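Local coordinates for protein tryptophan synthase alpha chain (Aquifex aeolicus, PDB 2EKC) that probably catalyses, as the alpha subunit of tryptophan synthase, the aldol cleavage of indoleglycerol phosphate to indole and glyceraldehyde 3-phosphate, at residues T9-E13 / K14-A18; E255-E258 / G259-E262. All coordinates share one frame; numbering follows the deposited sequence.

Contact 1 of 2, residues T9-E13 / K14-A18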
ATOM      1  N   THR A   9     -11.411 -11.961   0.341  1.00 18.39           N
ATOM      2  CA  THR A   9     -12.357 -13.064   0.441  1.00 19.64           C
ATOM      3  C   THR A   9     -11.556 -14.362   0.386  1.00 18.70           C
ATOM      4  O   THR A   9     -11.844 -15.322   1.101  1.00 20.74           O
ATOM      5  CB  THR A   9     -13.372 -13.019  -0.716  1.00 18.52           C
ATOM      6  OG1 THR A   9     -14.190 -11.859  -0.563  1.00 21.49           O
ATOM      7  CG2 THR A   9     -14.251 -14.266  -0.722  1.00 21.09           C
ATOM      8  N   GLU A  10     -10.539 -14.379  -0.465  1.00 19.42           N
ATOM      9  CA  GLU A  10      -9.679 -15.546  -0.602  1.00 20.59           C
ATOM     10  C   GLU A  10      -8.916 -15.805   0.696  1.00 20.73           C
ATOM     11  O   GLU A  10      -8.879 -16.933   1.195  1.00 20.72           O
ATOM     12  CB  GLU A  10      -8.684 -15.336  -1.755  1.00 23.64           C
ATOM     13  CG  GLU A  10      -7.516 -16.312  -1.767  1.00 27.35           C
ATOM     14  CD  GLU A  10      -6.539 -16.049  -2.902  1.00 31.91           C
ATOM     15  OE1 GLU A  10      -6.283 -14.866  -3.213  1.00 34.10           O
ATOM     16  OE2 GLU A  10      -6.012 -17.024  -3.478  1.00 34.62           O
ATOM     17  N   LEU A  11      -8.308 -14.758   1.245  1.00 17.74           N
ATOM     18  CA  LEU A  11      -7.539 -14.903   2.476  1.00 19.03           C
ATOM     19  C   LEU A  11      -8.407 -15.413   3.616  1.00 19.28           C
ATOM     20  O   LEU A  11      -7.980 -16.259   4.401  1.00 19.53           O
ATOM     21  CB  LEU A  11      -6.896 -13.569   2.859  1.00 17.47           C
ATOM     22  CG  LEU A  11      -5.775 -13.114   1.918  1.00 19.24           C
ATOM     23  CD1 LEU A  11      -5.434 -11.661   2.186  1.00 17.30           C
ATOM     24  CD2 LEU A  11      -4.552 -14.006   2.113  1.00 19.95           C
ATOM     25  N   LYS A  12      -9.628 -14.901   3.697  1.00 20.72           N
ATOM     26  CA  LYS A  12     -10.553 -15.319   4.740  1.00 23.47           C
ATOM     27  C   LYS A  12     -10.799 -16.825   4.650  1.00 24.41           C
ATOM     28  O   LYS A  12     -10.809 -17.523   5.663  1.00 23.25           O
ATOM     29  CB  LYS A  12     -11.872 -14.556   4.605  1.00 25.93           C
ATOM     30  CG  LYS A  12     -12.902 -14.885   5.681  1.00 31.49           C
ATOM     31  CD  LYS A  12     -14.172 -14.056   5.496  1.00 35.59           C
ATOM     32  CE  LYS A  12     -14.787 -14.280   4.118  1.00 37.83           C
ATOM     33  NZ  LYS A  12     -16.022 -13.469   3.902  1.00 40.59           N
ATOM     34  N   GLU A  13     -10.982 -17.335   3.437  1.00 26.44           N
ATOM     35  CA  GLU A  13     -11.221 -18.760   3.281  1.00 28.26           C
ATOM     36  C   GLU A  13      -9.980 -19.565   3.645  1.00 27.51           C
ATOM     37  O   GLU A  13     -10.089 -20.718   4.059  1.00 27.39           O
ATOM     38  CB  GLU A  13     -11.654 -19.096   1.852  1.00 31.93           C
ATOM     39  CG  GLU A  13     -11.965 -20.575   1.669  1.00 38.45           C
ATOM     40  CD  GLU A  13     -12.817 -20.858   0.448  1.00 43.12           C
ATOM     41  OE1 GLU A  13     -12.340 -20.623  -0.683  1.00 45.45           O
ATOM     42  OE2 GLU A  13     -13.967 -21.318   0.624  1.00 44.94           O
ATOM     43  N   LYS A  14      -8.808 -18.957   3.487  1.00 25.01           N
ATOM     44  CA  LYS A  14      -7.545 -19.620   3.805  1.00 25.37           C
ATOM     45  C   LYS A  14      -7.165 -19.393   5.266  1.00 23.46           C
ATOM     46  O   LYS A  14      -6.166 -19.930   5.748  1.00 23.10           O
ATOM     47  CB  LYS A  14      -6.422 -19.095   2.898  1.00 26.44           C
ATOM     48  CG  LYS A  14      -6.571 -19.483   1.434  1.00 31.32           C
ATOM     49  CD  LYS A  14      -5.516 -18.830   0.546  1.00 33.78           C
ATOM     50  CE  LYS A  14      -4.114 -19.307   0.882  1.00 37.66           C
ATOM     51  NZ  LYS A  14      -3.980 -20.789   0.761  1.00 40.13           N
ATOM     52  N   ARG A  15      -7.969 -18.594   5.960  1.00 21.21           N
ATOM     53  CA  ARG A  15      -7.733 -18.269   7.362  1.00 21.00           C
ATOM     54  C   ARG A  15      -6.410 -17.517   7.515  1.00 19.27           C
ATOM     55  O   ARG A  15      -5.603 -17.812   8.397  1.00 19.32           O
ATOM     56  CB  ARG A  15      -7.730 -19.547   8.212  1.00 21.54           C
ATOM     57  CG  ARG A  15      -8.982 -20.414   8.022  1.00 21.92           C
ATOM     58  CD  ARG A  15      -9.096 -21.478   9.106  1.00 23.07           C
ATOM     59  NE  ARG A  15     -10.300 -22.304   8.978  1.00 22.91           N
ATOM     60  CZ  ARG A  15     -10.452 -23.292   8.101  1.00 22.14           C
ATOM     61  NH1 ARG A  15      -9.477 -23.594   7.255  1.00 21.37           N
ATOM     62  NH2 ARG A  15     -11.580 -23.994   8.082  1.00 20.60           N
ATOM     63  N   GLU A  16      -6.206 -16.532   6.649  1.00 18.58           N
ATOM     64  CA  GLU A  16      -4.989 -15.732   6.664  1.00 17.93           C
ATOM     65  C   GLU A  16      -5.269 -14.233   6.704  1.00 19.06           C
ATOM     66  O   GLU A  16      -6.358 -13.774   6.346  1.00 17.10           O
ATOM     67  CB  GLU A  16      -4.161 -16.021   5.413  1.00 19.10           C
ATOM     68  CG  GLU A  16      -3.574 -17.411   5.328  1.00 19.90           C
ATOM     69  CD  GLU A  16      -2.699 -17.576   4.104  1.00 24.75           C
ATOM     70  OE1 GLU A  16      -2.193 -16.551   3.596  1.00 24.47           O
ATOM     71  OE2 GLU A  16      -2.506 -18.725   3.653  1.00 26.90           O
ATOM     72  N   LYS A  17      -4.271 -13.480   7.151  1.00 17.45           N
ATOM     73  CA  LYS A  17      -4.353 -12.029   7.179  1.00 18.33           C
ATOM     74  C   LYS A  17      -3.472 -11.627   6.001  1.00 16.62           C
ATOM     75  O   LYS A  17      -2.556 -12.368   5.626  1.00 15.30           O
ATOM     76  CB  LYS A  17      -3.778 -11.459   8.477  1.00 17.50           C
ATOM     77  CG  LYS A  17      -4.400 -12.030   9.740  1.00 19.66           C
ATOM     78  CD  LYS A  17      -5.913 -11.930   9.727  1.00 19.50           C
ATOM     79  CE  LYS A  17      -6.497 -12.512  11.005  1.00 22.82           C
ATOM     80  NZ  LYS A  17      -7.979 -12.581  10.954  1.00 25.48           N
ATOM     81  N   ALA A  18      -3.740 -10.469   5.417  1.00 15.50           N
ATOM     82  CA  ALA A  18      -2.972 -10.020   4.265  1.00 13.90           C
ATOM     83  C   ALA A  18      -1.638  -9.380   4.613  1.00 13.90           C
ATOM     84  O   ALA A  18      -1.508  -8.700   5.628  1.00 14.26           O
ATOM     85  CB  ALA A  18      -3.801  -9.034   3.446  1.00 14.31           C
TER
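Leu-11 and Ala-18 make the apolar part of this local contact, where the chain leaves helix 3-14 and folds back past its last turn. Leu-11 CD1 presses on Ala-18 CB at 3.3 Å, tighter than usual for two methyls. The other branch, CD2, rests against Glu-16 CB at 3.9 Å, the two side chains crossing at about a right angle. Leu-11 has CG anti to its own carbonyl carbon (chi1 -69°), which sets CG beside the backbone N and sends CD1 to Ala-18 and CD2 to Glu-16. An alanine here would lose both branches and would probably open a gap beside the Ala-18 methyl and Glu-16 CB. On the exposed side, Glu-10 and Lys-14 run side by side, CG to CD 4.0 Å, while the Glu-10 carboxylate pairs with Lys-7.

The backbone bonds close the helix. Lys-14 N donates to Glu-10 O at 3.1 Å. Arg-15 N bonds to Lys-12 O at 3.0 Å, and Glu-16 N to Leu-11 O at 2.9 Å. These last two bonds, reaching back into the final turn, and the positive phi of Arg-15 (63°) make a Schellman motif, which delivers the chain into strand 18-24, the first of the TIM barrel.

Contact 2 of 2, residues E255-E258 / G259-E262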
ATOM      1  N   GLU A 255       8.820 -14.963   6.324  1.00 23.62           N
ATOM      2  CA  GLU A 255       8.666 -15.001   7.772  1.00 24.47           C
ATOM      3  C   GLU A 255       7.483 -14.161   8.256  1.00 23.90           C
ATOM      4  O   GLU A 255       6.724 -14.588   9.128  1.00 21.79           O
ATOM      5  CB  GLU A 255       9.960 -14.535   8.442  1.00 27.76           C
ATOM      6  CG  GLU A 255       9.854 -14.375   9.943  1.00 36.09           C
ATOM      7  CD  GLU A 255      11.201 -14.446  10.624  1.00 39.94           C
ATOM      8  OE1 GLU A 255      12.147 -13.783  10.142  1.00 43.02           O
ATOM      9  OE2 GLU A 255      11.311 -15.161  11.643  1.00 41.07           O
ATOM     10  N   LEU A 256       7.329 -12.963   7.699  1.00 22.28           N
ATOM     11  CA  LEU A 256       6.223 -12.090   8.077  1.00 21.67           C
ATOM     12  C   LEU A 256       4.898 -12.785   7.781  1.00 21.15           C
ATOM     13  O   LEU A 256       3.978 -12.774   8.597  1.00 20.39           O
ATOM     14  CB  LEU A 256       6.295 -10.775   7.299  1.00 21.20           C
ATOM     15  CG  LEU A 256       7.488  -9.865   7.598  1.00 21.98           C
ATOM     16  CD1 LEU A 256       7.465  -8.654   6.668  1.00 20.98           C
ATOM     17  CD2 LEU A 256       7.431  -9.424   9.055  1.00 22.41           C
ATOM     18  N   LYS A 257       4.816 -13.393   6.601  1.00 22.36           N
ATOM     19  CA  LYS A 257       3.615 -14.098   6.181  1.00 24.45           C
ATOM     20  C   LYS A 257       3.323 -15.276   7.116  1.00 25.24           C
ATOM     21  O   LYS A 257       2.176 -15.701   7.251  1.00 25.27           O
ATOM     22  CB  LYS A 257       3.783 -14.587   4.738  1.00 26.44           C
ATOM     23  CG  LYS A 257       2.520 -15.152   4.120  1.00 27.71           C
ATOM     24  CD  LYS A 257       1.383 -14.137   4.147  1.00 25.38           C
ATOM     25  CE  LYS A 257       0.067 -14.816   3.830  1.00 25.12           C
ATOM     26  NZ  LYS A 257      -1.107 -13.922   3.984  1.00 22.89           N
ATOM     27  N   GLU A 258       4.363 -15.803   7.758  1.00 26.92           N
ATOM     28  CA  GLU A 258       4.193 -16.910   8.696  1.00 27.94           C
ATOM     29  C   GLU A 258       3.375 -16.451   9.897  1.00 26.77           C
ATOM     30  O   GLU A 258       2.555 -17.201  10.423  1.00 29.05           O
ATOM     31  CB  GLU A 258       5.554 -17.433   9.168  1.00 29.97           C
ATOM     32  CG  GLU A 258       6.068 -18.613   8.357  1.00 34.78           C
ATOM     33  CD  GLU A 258       7.445 -19.079   8.800  1.00 36.97           C
ATOM     34  OE1 GLU A 258       7.685 -19.168  10.025  1.00 39.35           O
ATOM     35  OE2 GLU A 258       8.283 -19.368   7.920  1.00 38.84           O
ATOM     36  N   GLY A 259       3.600 -15.217  10.329  1.00 23.62           N
ATOM     37  CA  GLY A 259       2.860 -14.691  11.459  1.00 21.74           C
ATOM     38  C   GLY A 259       1.457 -14.237  11.095  1.00 19.57           C
ATOM     39  O   GLY A 259       0.742 -13.689  11.935  1.00 20.42           O
ATOM     40  N   LEU A 260       1.055 -14.470   9.850  1.00 18.72           N
ATOM     41  CA  LEU A 260      -0.267 -14.066   9.381  1.00 19.38           C
ATOM     42  C   LEU A 260      -1.177 -15.245   9.046  1.00 21.08           C
ATOM     43  O   LEU A 260      -2.214 -15.074   8.397  1.00 20.33           O
ATOM     44  CB  LEU A 260      -0.125 -13.164   8.146  1.00 18.81           C
ATOM     45  CG  LEU A 260       0.652 -11.862   8.372  1.00 18.44           C
ATOM     46  CD1 LEU A 260       0.765 -11.085   7.072  1.00 18.94           C
ATOM     47  CD2 LEU A 260      -0.054 -11.032   9.431  1.00 17.68           C
ATOM     48  N   ARG A 261      -0.794 -16.438   9.491  1.00 21.79           N
ATOM     49  CA  ARG A 261      -1.580 -17.637   9.222  1.00 24.63           C
ATOM     50  C   ARG A 261      -2.187 -18.227  10.489  1.00 25.15           C
ATOM     51  O   ARG A 261      -1.582 -18.182  11.565  1.00 25.05           O
ATOM     52  CB  ARG A 261      -0.712 -18.710   8.561  1.00 27.11           C
ATOM     53  CG  ARG A 261       0.013 -18.277   7.301  1.00 28.69           C
ATOM     54  CD  ARG A 261       0.953 -19.381   6.848  1.00 33.44           C
ATOM     55  NE  ARG A 261       1.865 -18.949   5.792  1.00 35.80           N
ATOM     56  CZ  ARG A 261       1.480 -18.590   4.573  1.00 34.95           C
ATOM     57  NH1 ARG A 261       0.195 -18.609   4.252  1.00 36.86           N
ATOM     58  NH2 ARG A 261       2.382 -18.217   3.676  1.00 35.31           N
ATOM     59  N   GLU A 262      -3.387 -18.778  10.349  1.00 24.12           N
ATOM     60  CA  GLU A 262      -4.080 -19.414  11.459  1.00 25.54           C
ATOM     61  C   GLU A 262      -4.682 -20.732  10.966  1.00 24.11           C
ATOM     62  O   GLU A 262      -5.615 -21.252  11.608  1.00 23.24           O
ATOM     63  CB  GLU A 262      -5.171 -18.483  11.999  1.00 27.12           C
ATOM     64  CG  GLU A 262      -4.612 -17.209  12.624  1.00 32.32           C
ATOM     65  CD  GLU A 262      -5.685 -16.293  13.181  1.00 37.45           C
ATOM     66  OE1 GLU A 262      -6.886 -16.596  13.012  1.00 39.56           O
ATOM     67  OE2 GLU A 262      -5.323 -15.260  13.788  1.00 41.31           O
ATOM     68  OXT GLU A 262      -4.190 -21.243   9.940  1.00 23.03           O
TER
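Lys-257 NZ is gripped by three oxygens, the carboxylates of Asp-46 and Glu-16 and the backbone carbonyl of Lys-17, while the carbons leading to it carry the guanidinium of Arg-261. The lysine chain leaves with CG anti to its backbone N (chi1 -171°) and bends at chi2 (57°), a course that takes it across one face of the guanidinium, the two side chains crossing at about a right angle. Lys-257 CG lies over that face, 3.6 Å from Arg-261 CZ, and CD sits 4.1 Å from the guanidinium plane, displaced toward its rim. Lys-257 NZ and Arg-261 NH1 stay 4.9 Å apart, and Glu-16, which also takes Arg-261 NH1, probably offsets both charges.

The backbone winds down here through a type I turn from Glu-258 to Arg-261. Gly-259 N is shared by two weak bonds, to Glu-255 O at 3.4 Å and to Leu-256 O at 3.0 Å. The firmer bond runs from Leu-260 N to Lys-257 O at 3.1 Å. The same oxygen also has Arg-261 CG beside it at 3.4 Å, and Leu-260 CG packs on Leu-256 O at 3.5 Å.

Inward, Leu-256 packs on Val-233 and Leu-260 on Val-231, both of strand 230-233; Leu-260 also meets Ala-221 of helix 218-225, which places the end of helix 246-258 against the last barrel strand and the helix before it.

Both contacts are helix endings, at helix 3-14 before the first barrel strand and at helix 246-258 near the C-terminus, and they meet where the barrel closes between strands 18-24 and 230-233. Contact 2 is the more buried, with four of its seven touching residues buried; contact 1 is mostly exposed, Leu-11 and Ala-18 being its buried pair. Contact 1 sets a leucine on an alanine, whereas contact 2 lays a lysine chain across a guanidinium face. Glu-16 spans both cations with its two oxygens, OE2 to Arg-261 NH1 at 2.8 Å and OE1 to Lys-257 NZ at 2.9 Å. Backbone bonds of Lys-17 with Leu-260 and Arg-15 with Glu-262 tie the two exits together.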